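Local structure of response regulator (Caulobacter vibrioides, 3N0R) at residues 51-65 with 74-86. The protein probably acts as a phosphorylation-controlled stress response regulator, its sigma-like region sequestering an anti-sigma factor when the receiver domain is phosphorylated. The protein carries 1 engineered substitution. Residues are numbered along the deposited sequence; the frame is centred on the assembly and turned at random.
Sequences YVRVALEALAAGELV and VALYRVFHAIWLS
The Tyr51 ring lies flat on one face of the Trp84 indole, a face-to-face stack with planes 12° apart and 3.8 Å between the centroids of the tyrosine ring and the six-membered ring. Ile83 CG2 covers the opposite indole face toward its rim, and Val54 CB meets the indole edge at CZ2. Trp84 CD1 sits over the centre of one Phe80 face, Val52 N lies in plane at the Phe80 edge, and Phe80 CZ reaches the edge of the Tyr51 ring. This stack closes one end of a helix-helix packing in the sigma2 part of the sigma-like region, where helix segments 51-60 and 74-84 cross at 109°, their axes 9.7 Å apart at closest approach. Tyr51 CB, too, sits over the five-membered ring, a CH-pi contact. Phe80 CG, anti to the backbone N, carries the ring across, and CE2 touches Tyr51 CB at 3.7 Å and Val52 CG2. Small Ala55 lets the backbones approach, and Ile83 CD1 lies 3.7 Å from Ala55 CA. Farther along, Leu59 and Val79 meet tip to tip. Ile34 of helix 31-42 also packs on Val52 and Phe80. One polar bond spans the two helices: Trp84 NE1 donates to Tyr51 O at 3.0 Å, bent to 136°, from the carbonyl face opposite Ala55 N.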
# COMPACT_ATOMS: atom_id res chain seq x y z
N TYR A 51 -13.91 0.26 1.07
CA TYR A 51 -14.06 1.11 -0.10
C TYR A 51 -14.06 0.26 -1.38
O TYR A 51 -14.83 0.53 -2.32
CB TYR A 51 -12.96 2.18 -0.16
CG TYR A 51 -13.05 3.27 0.89
CD1 TYR A 51 -14.06 3.29 1.85
CD2 TYR A 51 -12.11 4.30 0.91
CE1 TYR A 51 -14.12 4.30 2.80
CE2 TYR A 51 -12.17 5.30 1.85
CZ TYR A 51 -13.18 5.30 2.79
OH TYR A 51 -13.24 6.30 3.74
N VAL A 52 -13.22 -0.76 -1.41
CA VAL A 52 -13.20 -1.66 -2.55
C VAL A 52 -14.51 -2.45 -2.67
O VAL A 52 -15.06 -2.60 -3.76
CB VAL A 52 -11.99 -2.62 -2.49
CG1 VAL A 52 -12.12 -3.71 -3.55
CG2 VAL A 52 -10.70 -1.84 -2.66
N ARG A 53 -15.02 -2.96 -1.55
CA ARG A 53 -16.26 -3.73 -1.57
C ARG A 53 -17.41 -2.89 -2.13
O ARG A 53 -18.22 -3.39 -2.93
CB ARG A 53 -16.59 -4.25 -0.18
CG ARG A 53 -17.74 -5.25 -0.16
CD ARG A 53 -17.92 -5.86 1.23
NE ARG A 53 -18.27 -4.86 2.23
CZ ARG A 53 -19.51 -4.44 2.47
NH1 ARG A 53 -20.52 -4.93 1.76
NH2 ARG A 53 -19.75 -3.53 3.41
N VAL A 54 -17.49 -1.63 -1.73
CA VAL A 54 -18.54 -0.74 -2.22
C VAL A 54 -18.43 -0.56 -3.73
O VAL A 54 -19.43 -0.62 -4.45
CB VAL A 54 -18.47 0.62 -1.51
CG1 VAL A 54 -19.34 1.65 -2.24
CG2 VAL A 54 -18.89 0.47 -0.04
N ALA A 55 -17.21 -0.34 -4.23
CA ALA A 55 -17.02 -0.19 -5.68
C ALA A 55 -17.42 -1.46 -6.43
O ALA A 55 -18.09 -1.40 -7.48
CB ALA A 55 -15.57 0.18 -5.99
N LEU A 56 -17.02 -2.62 -5.91
CA LEU A 56 -17.38 -3.90 -6.52
C LEU A 56 -18.89 -4.08 -6.60
O LEU A 56 -19.43 -4.43 -7.65
CB LEU A 56 -16.75 -5.05 -5.74
CG LEU A 56 -17.18 -6.46 -6.16
CD1 LEU A 56 -16.81 -6.73 -7.61
CD2 LEU A 56 -16.56 -7.50 -5.23
N GLU A 57 -19.57 -3.83 -5.49
CA GLU A 57 -21.02 -4.01 -5.45
C GLU A 57 -21.74 -3.05 -6.40
O GLU A 57 -22.73 -3.43 -7.04
CB GLU A 57 -21.57 -3.89 -4.03
CG GLU A 57 -21.05 -4.95 -3.07
CD GLU A 57 -21.81 -6.26 -3.12
OE1 GLU A 57 -22.73 -6.40 -3.96
OE2 GLU A 57 -21.48 -7.15 -2.31
N ALA A 58 -21.24 -1.82 -6.50
CA ALA A 58 -21.84 -0.83 -7.38
C ALA A 58 -21.72 -1.26 -8.84
O ALA A 58 -22.67 -1.14 -9.62
CB ALA A 58 -21.19 0.53 -7.17
N LEU A 59 -20.56 -1.77 -9.21
CA LEU A 59 -20.37 -2.27 -10.56
C LEU A 59 -21.26 -3.47 -10.84
O LEU A 59 -21.90 -3.56 -11.89
CB LEU A 59 -18.91 -2.65 -10.78
CG LEU A 59 -17.99 -1.44 -11.03
CD1 LEU A 59 -16.52 -1.79 -10.82
CD2 LEU A 59 -18.22 -0.89 -12.43
N ALA A 60 -21.32 -4.41 -9.89
CA ALA A 60 -22.08 -5.63 -10.10
C ALA A 60 -23.57 -5.33 -10.27
O ALA A 60 -24.28 -6.03 -10.99
CB ALA A 60 -21.85 -6.61 -8.96
N ALA A 61 -24.03 -4.26 -9.61
CA ALA A 61 -25.44 -3.86 -9.64
C ALA A 61 -25.77 -2.94 -10.80
O ALA A 61 -26.94 -2.59 -11.00
CB ALA A 61 -25.82 -3.21 -8.32
N GLY A 62 -24.76 -2.52 -11.56
CA GLY A 62 -24.99 -1.65 -12.70
C GLY A 62 -25.20 -0.19 -12.36
O GLY A 62 -25.70 0.58 -13.19
N GLU A 63 -24.82 0.20 -11.15
CA GLU A 63 -24.95 1.59 -10.70
C GLU A 63 -23.89 2.48 -11.35
O GLU A 63 -24.07 3.70 -11.47
CB GLU A 63 -24.89 1.66 -9.18
CG GLU A 63 -26.06 0.93 -8.54
CD GLU A 63 -25.93 0.79 -7.04
OE1 GLU A 63 -24.87 1.16 -6.48
OE2 GLU A 63 -26.90 0.31 -6.42
N LEU A 64 -22.77 1.86 -11.70
CA LEU A 64 -21.69 2.46 -12.49
C LEU A 64 -21.29 1.44 -13.54
O LEU A 64 -21.50 0.25 -13.34
CB LEU A 64 -20.47 2.76 -11.61
CG LEU A 64 -20.57 4.00 -10.74
CD1 LEU A 64 -19.20 4.47 -10.29
CD2 LEU A 64 -21.23 5.07 -11.56
N VAL A 65 -20.68 1.89 -14.63
CA VAL A 65 -20.22 0.97 -15.65
C VAL A 65 -18.76 1.21 -15.97
O VAL A 65 -18.32 2.36 -16.06
CB VAL A 65 -21.06 1.12 -16.94
CG1 VAL A 65 -20.62 0.12 -17.99
CG2 VAL A 65 -22.54 0.94 -16.63
N VAL A 74 -7.48 -0.72 -15.33
CA VAL A 74 -7.51 0.73 -15.29
C VAL A 74 -8.94 1.22 -15.04
O VAL A 74 -9.17 2.13 -14.24
CB VAL A 74 -6.93 1.34 -16.58
CG1 VAL A 74 -7.15 2.84 -16.62
CG2 VAL A 74 -5.44 1.01 -16.68
N ALA A 75 -9.91 0.62 -15.73
CA ALA A 75 -11.31 1.02 -15.58
C ALA A 75 -11.81 0.84 -14.15
O ALA A 75 -12.58 1.66 -13.66
CB ALA A 75 -12.19 0.26 -16.56
N LEU A 76 -11.40 -0.24 -13.50
CA LEU A 76 -11.80 -0.50 -12.12
C LEU A 76 -11.25 0.59 -11.20
O LEU A 76 -11.96 1.10 -10.34
CB LEU A 76 -11.28 -1.87 -11.67
CG LEU A 76 -11.42 -2.20 -10.18
CD1 LEU A 76 -12.87 -2.12 -9.72
CD2 LEU A 76 -10.82 -3.57 -9.88
N TYR A 77 -9.97 0.93 -11.36
CA TYR A 77 -9.40 1.99 -10.53
C TYR A 77 -10.07 3.33 -10.81
O TYR A 77 -10.28 4.13 -9.89
CB TYR A 77 -7.88 2.08 -10.69
CG TYR A 77 -7.07 1.04 -9.93
CD1 TYR A 77 -7.05 -0.29 -10.33
CD2 TYR A 77 -6.28 1.40 -8.83
CE1 TYR A 77 -6.29 -1.23 -9.66
CE2 TYR A 77 -5.51 0.44 -8.16
CZ TYR A 77 -5.52 -0.87 -8.59
OH TYR A 77 -4.76 -1.83 -7.94
N ARG A 78 -10.42 3.60 -12.07
CA ARG A 78 -11.13 4.83 -12.39
C ARG A 78 -12.47 4.90 -11.64
O ARG A 78 -12.82 5.94 -11.09
CB ARG A 78 -11.32 4.94 -13.90
CG ARG A 78 -12.06 6.17 -14.35
CD ARG A 78 -12.11 6.23 -15.87
NE ARG A 78 -12.80 7.43 -16.35
CZ ARG A 78 -13.09 7.68 -17.62
NH1 ARG A 78 -12.74 6.82 -18.56
NH2 ARG A 78 -13.72 8.80 -17.95
N VAL A 79 -13.21 3.80 -11.63
CA VAL A 79 -14.47 3.75 -10.89
C VAL A 79 -14.24 3.99 -9.39
O VAL A 79 -14.96 4.76 -8.76
CB VAL A 79 -15.19 2.40 -11.14
CG1 VAL A 79 -16.25 2.14 -10.08
CG2 VAL A 79 -15.80 2.41 -12.55
N PHE A 80 -13.22 3.34 -8.83
CA PHE A 80 -12.88 3.53 -7.43
C PHE A 80 -12.63 5.02 -7.13
O PHE A 80 -13.11 5.56 -6.14
CB PHE A 80 -11.64 2.70 -7.09
CG PHE A 80 -11.23 2.78 -5.65
CD1 PHE A 80 -10.41 3.81 -5.20
CD2 PHE A 80 -11.67 1.83 -4.73
CE1 PHE A 80 -10.02 3.88 -3.88
CE2 PHE A 80 -11.27 1.89 -3.40
CZ PHE A 80 -10.47 2.92 -2.97
N HIS A 81 -11.89 5.68 -8.02
CA HIS A 81 -11.61 7.10 -7.86
C HIS A 81 -12.84 7.99 -8.00
O HIS A 81 -12.96 8.99 -7.30
CB HIS A 81 -10.51 7.52 -8.83
CG HIS A 81 -9.14 7.26 -8.32
ND1 HIS A 81 -8.26 8.28 -8.05
CD2 HIS A 81 -8.49 6.11 -8.00
CE1 HIS A 81 -7.13 7.78 -7.58
NE2 HIS A 81 -7.25 6.47 -7.52
N ALA A 82 -13.74 7.64 -8.91
CA ALA A 82 -15.00 8.39 -9.06
C ALA A 82 -15.82 8.33 -7.77
O ALA A 82 -16.41 9.33 -7.34
CB ALA A 82 -15.81 7.85 -10.24
N ILE A 83 -15.88 7.14 -7.16
CA ILE A 83 -16.66 6.96 -5.95
C ILE A 83 -16.03 7.66 -4.75
O ILE A 83 -16.72 8.36 -4.02
CB ILE A 83 -16.89 5.47 -5.63
CG1 ILE A 83 -17.73 4.82 -6.74
CG2 ILE A 83 -17.56 5.30 -4.28
CD1 ILE A 83 -17.78 3.29 -6.67
N TRP A 84 -14.72 7.48 -4.56
CA TRP A 84 -14.07 7.84 -3.30
C TRP A 84 -13.17 9.06 -3.31
O TRP A 84 -12.97 9.67 -2.26
CB TRP A 84 -13.28 6.64 -2.74
CG TRP A 84 -14.14 5.46 -2.42
CD1 TRP A 84 -14.23 4.28 -3.10
CD2 TRP A 84 -15.07 5.37 -1.33
NE1 TRP A 84 -15.16 3.46 -2.50
CE2 TRP A 84 -15.69 4.11 -1.41
CE3 TRP A 84 -15.43 6.24 -0.30
CZ2 TRP A 84 -16.66 3.70 -0.49
CZ3 TRP A 84 -16.39 5.83 0.61
CH2 TRP A 84 -17.00 4.57 0.51
N LEU A 85 -12.62 9.41 -4.47
CA LEU A 85 -11.48 10.32 -4.51
C LEU A 85 -11.66 11.49 -5.47
O LEU A 85 -10.68 12.08 -5.94
CB LEU A 85 -10.20 9.55 -4.85
CG LEU A 85 -9.78 8.49 -3.82
CD1 LEU A 85 -8.67 7.61 -4.39
CD2 LEU A 85 -9.34 9.16 -2.52
N SER A 86 -12.90 11.87 -5.74
CA SER A 86 -13.14 12.94 -6.71
C SER A 86 -13.63 14.24 -6.08
O SER A 86 -13.98 15.17 -6.80
CB SER A 86 -14.08 12.45 -7.80
OG SER A 86 -13.43 11.45 -8.57